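Local coordinates for protein plasmodium falciparum gamete antigen 27/25 (Plasmodium falciparum, PDB 1N81) that is of unknown molecular function but is essential for sexual development of the parasite as a gametocyte protein, and may dimerise, at residues R14-D28 and Y56-E70. Numbering follows the deposited sequence.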
loop_
_atom_site.group_PDB
_atom_site.type_symbol
_atom_site.label_atom_id
_atom_site.label_comp_id
_atom_site.label_asym_id
_atom_site.label_seq_id
_atom_site.Cartn_x
_atom_site.Cartn_y
_atom_site.Cartn_z
ATOM N N ARG A 14 -5.861 11.910 0.795
ATOM C CA ARG A 14 -6.485 10.593 0.963
ATOM C C ARG A 14 -5.467 9.460 0.712
ATOM O O ARG A 14 -5.447 8.464 1.441
ATOM C CB ARG A 14 -7.648 10.385 -0.002
ATOM C CG ARG A 14 -8.332 9.083 0.317
ATOM C CD ARG A 14 -9.464 8.728 -0.636
ATOM N NE ARG A 14 -10.385 7.958 0.158
ATOM C CZ ARG A 14 -10.766 6.739 -0.130
ATOM N NH1 ARG A 14 -10.316 6.153 -1.222
ATOM N NH2 ARG A 14 -11.548 6.090 0.703
ATOM N N ILE A 15 -4.645 9.627 -0.318
ATOM C CA ILE A 15 -3.601 8.651 -0.642
ATOM C C ILE A 15 -2.630 8.590 0.540
ATOM O O ILE A 15 -2.291 7.517 1.045
ATOM C CB ILE A 15 -2.832 9.085 -1.888
ATOM C CG1 ILE A 15 -3.706 8.869 -3.130
ATOM C CG2 ILE A 15 -1.532 8.299 -2.010
ATOM C CD1 ILE A 15 -3.865 7.404 -3.508
ATOM N N ARG A 16 -2.221 9.765 1.006
ATOM C CA ARG A 16 -1.277 9.866 2.122
ATOM C C ARG A 16 -1.793 9.161 3.374
ATOM O O ARG A 16 -1.054 8.393 4.002
ATOM C CB ARG A 16 -0.984 11.355 2.388
ATOM C CG ARG A 16 -0.056 11.700 3.535
ATOM C CD ARG A 16 0.256 13.209 3.468
ATOM N NE ARG A 16 1.226 13.660 4.470
ATOM C CZ ARG A 16 1.928 14.788 4.380
ATOM N NH1 ARG A 16 1.775 15.588 3.331
ATOM N NH2 ARG A 16 2.786 15.116 5.338
ATOM N N LYS A 17 -3.055 9.411 3.742
ATOM C CA LYS A 17 -3.616 8.766 4.927
ATOM C C LYS A 17 -3.914 7.271 4.773
ATOM O O LYS A 17 -3.563 6.470 5.652
ATOM C CB LYS A 17 -4.888 9.482 5.402
ATOM C CG LYS A 17 -4.608 10.889 5.959
ATOM C CD LYS A 17 -5.887 11.657 6.206
ATOM C CE LYS A 17 -5.617 13.081 6.657
ATOM N NZ LYS A 17 -6.888 13.859 6.673
ATOM N N VAL A 18 -4.561 6.879 3.682
ATOM C CA VAL A 18 -4.875 5.464 3.534
ATOM C C VAL A 18 -3.544 4.696 3.391
ATOM O O VAL A 18 -3.380 3.605 3.936
ATOM C CB VAL A 18 -5.807 5.204 2.318
ATOM C CG1 VAL A 18 -6.222 3.722 2.289
ATOM C CG2 VAL A 18 -7.056 6.051 2.446
ATOM N N GLY A 19 -2.590 5.295 2.678
ATOM C CA GLY A 19 -1.303 4.653 2.549
ATOM C C GLY A 19 -0.688 4.496 3.943
ATOM O O GLY A 19 -0.275 3.404 4.317
ATOM N N ASP A 20 -0.633 5.572 4.731
ATOM C CA ASP A 20 -0.055 5.457 6.077
ATOM C C ASP A 20 -0.754 4.427 6.911
ATOM O O ASP A 20 -0.112 3.636 7.624
ATOM C CB ASP A 20 -0.053 6.810 6.807
ATOM C CG ASP A 20 1.134 7.677 6.398
ATOM O OD1 ASP A 20 2.006 7.153 5.661
ATOM O OD2 ASP A 20 1.217 8.855 6.807
ATOM N N ILE A 21 -2.075 4.412 6.818
ATOM C CA ILE A 21 -2.860 3.457 7.568
ATOM C C ILE A 21 -2.527 1.983 7.245
ATOM O O ILE A 21 -2.241 1.182 8.149
ATOM C CB ILE A 21 -4.356 3.699 7.321
ATOM C CG1 ILE A 21 -4.795 4.963 8.085
ATOM C CG2 ILE A 21 -5.167 2.485 7.744
ATOM C CD1 ILE A 21 -6.091 5.548 7.588
ATOM N N GLU A 22 -2.560 1.654 5.960
ATOM C CA GLU A 22 -2.286 0.304 5.460
ATOM C C GLU A 22 -0.856 -0.143 5.732
ATOM O O GLU A 22 -0.616 -1.242 6.217
ATOM C CB GLU A 22 -2.516 0.253 3.935
ATOM C CG GLU A 22 -1.990 -1.039 3.267
ATOM C CD GLU A 22 -2.673 -1.381 1.934
ATOM O OE1 GLU A 22 -2.239 -2.353 1.266
ATOM O OE2 GLU A 22 -3.644 -0.698 1.556
ATOM N N PHE A 23 0.104 0.718 5.427
ATOM C CA PHE A 23 1.477 0.305 5.616
ATOM C C PHE A 23 1.944 0.262 7.070
ATOM O O PHE A 23 2.750 -0.589 7.406
ATOM C CB PHE A 23 2.407 1.147 4.713
ATOM C CG PHE A 23 2.315 0.773 3.248
ATOM C CD1 PHE A 23 1.434 1.441 2.390
ATOM C CD2 PHE A 23 3.030 -0.312 2.748
ATOM C CE1 PHE A 23 1.261 1.037 1.053
ATOM C CE2 PHE A 23 2.868 -0.743 1.388
ATOM C CZ PHE A 23 1.975 -0.056 0.540
ATOM N N HIS A 24 1.450 1.152 7.936
ATOM C CA HIS A 24 1.854 1.071 9.346
ATOM C C HIS A 24 1.142 -0.100 9.977
ATOM O O HIS A 24 1.701 -0.808 10.825
ATOM C CB HIS A 24 1.532 2.360 10.110
ATOM C CG HIS A 24 2.519 3.457 9.861
ATOM N ND1 HIS A 24 3.631 3.650 10.656
ATOM C CD2 HIS A 24 2.614 4.368 8.859
ATOM C CE1 HIS A 24 4.365 4.626 10.153
ATOM N NE2 HIS A 24 3.774 5.081 9.059
ATOM N N ALA A 25 -0.092 -0.346 9.550
ATOM C CA ALA A 25 -0.794 -1.496 10.111
ATOM C C ALA A 25 -0.012 -2.763 9.698
ATOM O O ALA A 25 0.114 -3.718 10.473
ATOM C CB ALA A 25 -2.259 -1.569 9.588
ATOM N N CYS A 26 0.521 -2.762 8.480
ATOM C CA CYS A 26 1.274 -3.912 7.990
ATOM C C CYS A 26 2.584 -4.060 8.804
ATOM O O CYS A 26 2.905 -5.148 9.275
ATOM C CB CYS A 26 1.575 -3.758 6.484
ATOM S SG CYS A 26 2.245 -5.284 5.721
ATOM N N SER A 27 3.321 -2.966 8.959
ATOM C CA SER A 27 4.554 -2.984 9.730
ATOM C C SER A 27 4.248 -3.485 11.143
ATOM O O SER A 27 4.913 -4.392 11.633
ATOM C CB SER A 27 5.158 -1.584 9.774
ATOM O OG SER A 27 6.380 -1.591 10.513
ATOM N N ASP A 28 3.236 -2.908 11.794
ATOM C CA ASP A 28 2.865 -3.350 13.142
ATOM C C ASP A 28 2.597 -4.863 13.186
ATOM O O ASP A 28 3.096 -5.585 14.051
ATOM C CB ASP A 28 1.592 -2.642 13.653
ATOM C CG ASP A 28 1.809 -1.161 13.956
ATOM O OD1 ASP A 28 2.962 -0.687 14.006
ATOM O OD2 ASP A 28 0.800 -0.462 14.141
ATOM N N TYR A 56 -5.832 -4.387 13.408
ATOM C CA TYR A 56 -4.676 -3.503 13.275
ATOM C C TYR A 56 -5.004 -2.359 12.328
ATOM O O TYR A 56 -4.569 -1.232 12.538
ATOM C CB TYR A 56 -3.426 -4.266 12.792
ATOM C CG TYR A 56 -2.684 -4.944 13.917
ATOM C CD1 TYR A 56 -3.311 -5.911 14.697
ATOM C CD2 TYR A 56 -1.380 -4.589 14.229
ATOM C CE1 TYR A 56 -2.658 -6.504 15.758
ATOM C CE2 TYR A 56 -0.712 -5.180 15.300
ATOM C CZ TYR A 56 -1.363 -6.138 16.050
ATOM O OH TYR A 56 -0.707 -6.759 17.078
ATOM N N VAL A 57 -5.766 -2.632 11.283
ATOM C CA VAL A 57 -6.134 -1.542 10.369
ATOM C C VAL A 57 -6.916 -0.471 11.144
ATOM O O VAL A 57 -6.594 0.709 11.066
ATOM C CB VAL A 57 -6.988 -2.068 9.189
ATOM C CG1 VAL A 57 -7.562 -0.877 8.363
ATOM C CG2 VAL A 57 -6.095 -2.989 8.281
ATOM N N ARG A 58 -7.933 -0.896 11.901
ATOM C CA ARG A 58 -8.764 0.022 12.695
ATOM C C ARG A 58 -7.937 0.885 13.610
ATOM O O ARG A 58 -8.116 2.085 13.632
ATOM C CB ARG A 58 -9.772 -0.734 13.545
ATOM C CG ARG A 58 -10.973 -1.246 12.805
ATOM C CD ARG A 58 -12.016 -1.690 13.833
ATOM N NE ARG A 58 -13.081 -2.499 13.242
ATOM C CZ ARG A 58 -13.018 -3.816 13.050
ATOM N NH1 ARG A 58 -11.935 -4.497 13.406
ATOM N NH2 ARG A 58 -14.043 -4.449 12.490
ATOM N N LYS A 59 -7.035 0.260 14.368
ATOM C CA LYS A 59 -6.153 0.992 15.262
ATOM C C LYS A 59 -5.391 2.082 14.521
ATOM O O LYS A 59 -5.216 3.188 15.038
ATOM C CB LYS A 59 -5.161 0.034 15.926
ATOM C CG LYS A 59 -4.263 0.680 16.973
ATOM C CD LYS A 59 -3.425 -0.380 17.670
ATOM C CE LYS A 59 -2.506 0.203 18.723
ATOM N NZ LYS A 59 -1.875 -0.898 19.521
ATOM N N ASN A 60 -4.937 1.782 13.304
ATOM C CA ASN A 60 -4.181 2.784 12.545
ATOM C C ASN A 60 -5.085 3.867 11.993
ATOM O O ASN A 60 -4.658 5.007 11.875
ATOM C CB ASN A 60 -3.332 2.126 11.442
ATOM C CG ASN A 60 -1.997 1.627 11.985
ATOM O OD1 ASN A 60 -1.016 2.358 11.994
ATOM N ND2 ASN A 60 -1.975 0.398 12.480
ATOM N N GLN A 61 -6.326 3.510 11.654
ATOM C CA GLN A 61 -7.280 4.494 11.192
ATOM C C GLN A 61 -7.483 5.506 12.343
ATOM O O GLN A 61 -7.651 6.724 12.145
ATOM C CB GLN A 61 -8.602 3.825 10.897
ATOM C CG GLN A 61 -8.636 3.121 9.596
ATOM C CD GLN A 61 -9.975 2.504 9.339
ATOM O OE1 GLN A 61 -10.381 1.587 10.033
ATOM N NE2 GLN A 61 -10.676 3.008 8.339
ATOM N N ASN A 62 -7.472 4.982 13.557
ATOM C CA ASN A 62 -7.630 5.824 14.732
ATOM C C ASN A 62 -6.365 6.671 14.891
ATOM O O ASN A 62 -6.450 7.884 15.068
ATOM C CB ASN A 62 -7.849 4.953 15.963
ATOM C CG ASN A 62 -8.367 5.743 17.144
ATOM O OD1 ASN A 62 -9.446 5.461 17.665
ATOM N ND2 ASN A 62 -7.608 6.741 17.568
ATOM N N ARG A 63 -5.193 6.046 14.801
ATOM C CA ARG A 63 -3.934 6.790 14.925
ATOM C C ARG A 63 -3.780 7.918 13.902
ATOM O O ARG A 63 -3.231 8.971 14.210
ATOM C CB ARG A 63 -2.722 5.851 14.804
ATOM C CG ARG A 63 -1.382 6.587 14.844
ATOM C CD ARG A 63 -0.169 5.692 14.576
ATOM N NE ARG A 63 1.046 6.499 14.414
ATOM C CZ ARG A 63 2.248 6.032 14.065
ATOM N NH1 ARG A 63 2.437 4.736 13.837
ATOM N NH2 ARG A 63 3.268 6.875 13.923
ATOM N N TYR A 64 -4.224 7.701 12.673
ATOM C CA TYR A 64 -4.104 8.764 11.685
ATOM C C TYR A 64 -5.404 9.533 11.557
ATOM O O TYR A 64 -5.587 10.268 10.600
ATOM C CB TYR A 64 -3.686 8.227 10.309
ATOM C CG TYR A 64 -2.275 7.713 10.329
ATOM C CD1 TYR A 64 -1.999 6.399 10.721
ATOM C CD2 TYR A 64 -1.197 8.569 10.063
ATOM C CE1 TYR A 64 -0.678 5.949 10.861
ATOM C CE2 TYR A 64 0.123 8.129 10.197
ATOM C CZ TYR A 64 0.372 6.819 10.601
ATOM O OH TYR A 64 1.655 6.386 10.801
ATOM N N ASN A 65 -6.309 9.344 12.518
ATOM C CA ASN A 65 -7.588 10.051 12.525
ATOM C C ASN A 65 -8.247 10.077 11.161
ATOM O O ASN A 65 -8.636 11.134 10.676
ATOM C CB ASN A 65 -7.395 11.499 12.981
ATOM C CG ASN A 65 -6.614 11.596 14.251
ATOM O OD1 ASN A 65 -7.042 11.103 15.298
ATOM N ND2 ASN A 65 -5.448 12.229 14.177
ATOM N N TYR A 66 -8.382 8.925 10.531
ATOM C CA TYR A 66 -9.006 8.907 9.227
ATOM C C TYR A 66 -9.945 7.725 9.191
ATOM O O TYR A 66 -9.505 6.573 9.072
ATOM C CB TYR A 66 -7.936 8.791 8.139
ATOM C CG TYR A 66 -8.488 9.055 6.754
ATOM C CD1 TYR A 66 -8.789 10.361 6.326
ATOM C CD2 TYR A 66 -8.791 8.003 5.907
ATOM C CE1 TYR A 66 -9.390 10.593 5.068
ATOM C CE2 TYR A 66 -9.393 8.219 4.660
ATOM C CZ TYR A 66 -9.692 9.515 4.245
ATOM O OH TYR A 66 -10.289 9.689 3.010
ATOM N N PHE A 67 -11.240 8.006 9.288
ATOM C CA PHE A 67 -12.249 6.954 9.310
ATOM C C PHE A 67 -13.116 6.871 8.065
ATOM O O PHE A 67 -14.145 6.201 8.064
ATOM C CB PHE A 67 -13.120 7.111 10.565
ATOM C CG PHE A 67 -12.318 7.155 11.839
ATOM C CD1 PHE A 67 -11.793 8.349 12.309
ATOM C CD2 PHE A 67 -12.020 5.978 12.523
ATOM C CE1 PHE A 67 -10.972 8.373 13.448
ATOM C CE2 PHE A 67 -11.203 5.989 13.650
ATOM C CZ PHE A 67 -10.677 7.187 14.115
ATOM N N LEU A 68 -12.680 7.522 6.994
ATOM C CA LEU A 68 -13.420 7.527 5.741
ATOM C C LEU A 68 -13.083 6.375 4.802
ATOM O O LEU A 68 -12.864 6.573 3.609
ATOM C CB LEU A 68 -13.185 8.861 5.038
ATOM C CG LEU A 68 -14.172 10.024 5.277
ATOM C CD1 LEU A 68 -15.087 9.812 6.503
ATOM C CD2 LEU A 68 -13.373 11.294 5.386
ATOM N N ILE A 69 -13.065 5.158 5.317
ATOM C CA ILE A 69 -12.746 4.026 4.454
ATOM C C ILE A 69 -13.926 3.064 4.308
ATOM O O ILE A 69 -14.304 2.405 5.274
ATOM C CB ILE A 69 -11.484 3.279 4.981
ATOM C CG1 ILE A 69 -10.270 4.234 4.963
ATOM C CG2 ILE A 69 -11.183 2.065 4.102
ATOM C CD1 ILE A 69 -8.977 3.658 5.506
ATOM N N GLU A 70 -14.508 2.991 3.103
ATOM C CA GLU A 70 -15.648 2.091 2.841
ATOM C C GLU A 70 -15.260 0.640 3.146
ATOM O O GLU A 70 -14.095 0.268 3.034
ATOM C CB GLU A 70 -16.101 2.164 1.372
ATOM C CG GLU A 70 -16.774 3.473 0.938
ATOM C CD GLU A 70 -15.853 4.391 0.116
ATOM O OE1 GLU A 70 -15.229 3.904 -0.858
ATOM O OE2 GLU A 70 -15.754 5.602 0.432
HETATM O O HOH W 1 -6.835 13.115 9.714
HETATM O O HOH W 2 0.575 2.432 14.096
#
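D28 OD2 is gripped by two donors: a water that also donates to N60 OD1 and accepts from R63 NH1, and, more weakly, the amide of N60, whose ND2 lies 3.3 Å from D28 OD2. The same N60 ND2 points almost straight (175°) at Y56 O, 3.1 Å away and one turn back in its own helix; these bonds fix the amide's rotation. N60 is a knob in a hole formed by I21, H24, A25 and D28, its CB 3.6 Å from I21 O. Beyond it, Y64 lays one ring face against D20 CB, 3.8 Å from the ring centroid, while its OH sits over a face of the H24 ring; D20 OD1 itself bonds to Q110. I21 CD1 touches both Y66 CB (3.8 Å) and I69 CD1. A Schellman motif with N65 as C-prime ends the helix, and the chain then bends aside past the K17 and R14 end of 14-28. K17 CB covers one face of the Y66 ring. R14, extended with CG opposite its backbone N (chi1 -174°), brings NH2 to L68 O (3.2 Å) in the guanidinium plane; its NE bonds only weakly to Y66 OH, whereas NH1 makes a regular hydrogen bond to V173 O. In this all-helical fold, helix segments 14-28 and 56-63 run at 130°, while V57 and E22 reach helix 71-89 and V18 touches helix 156-173.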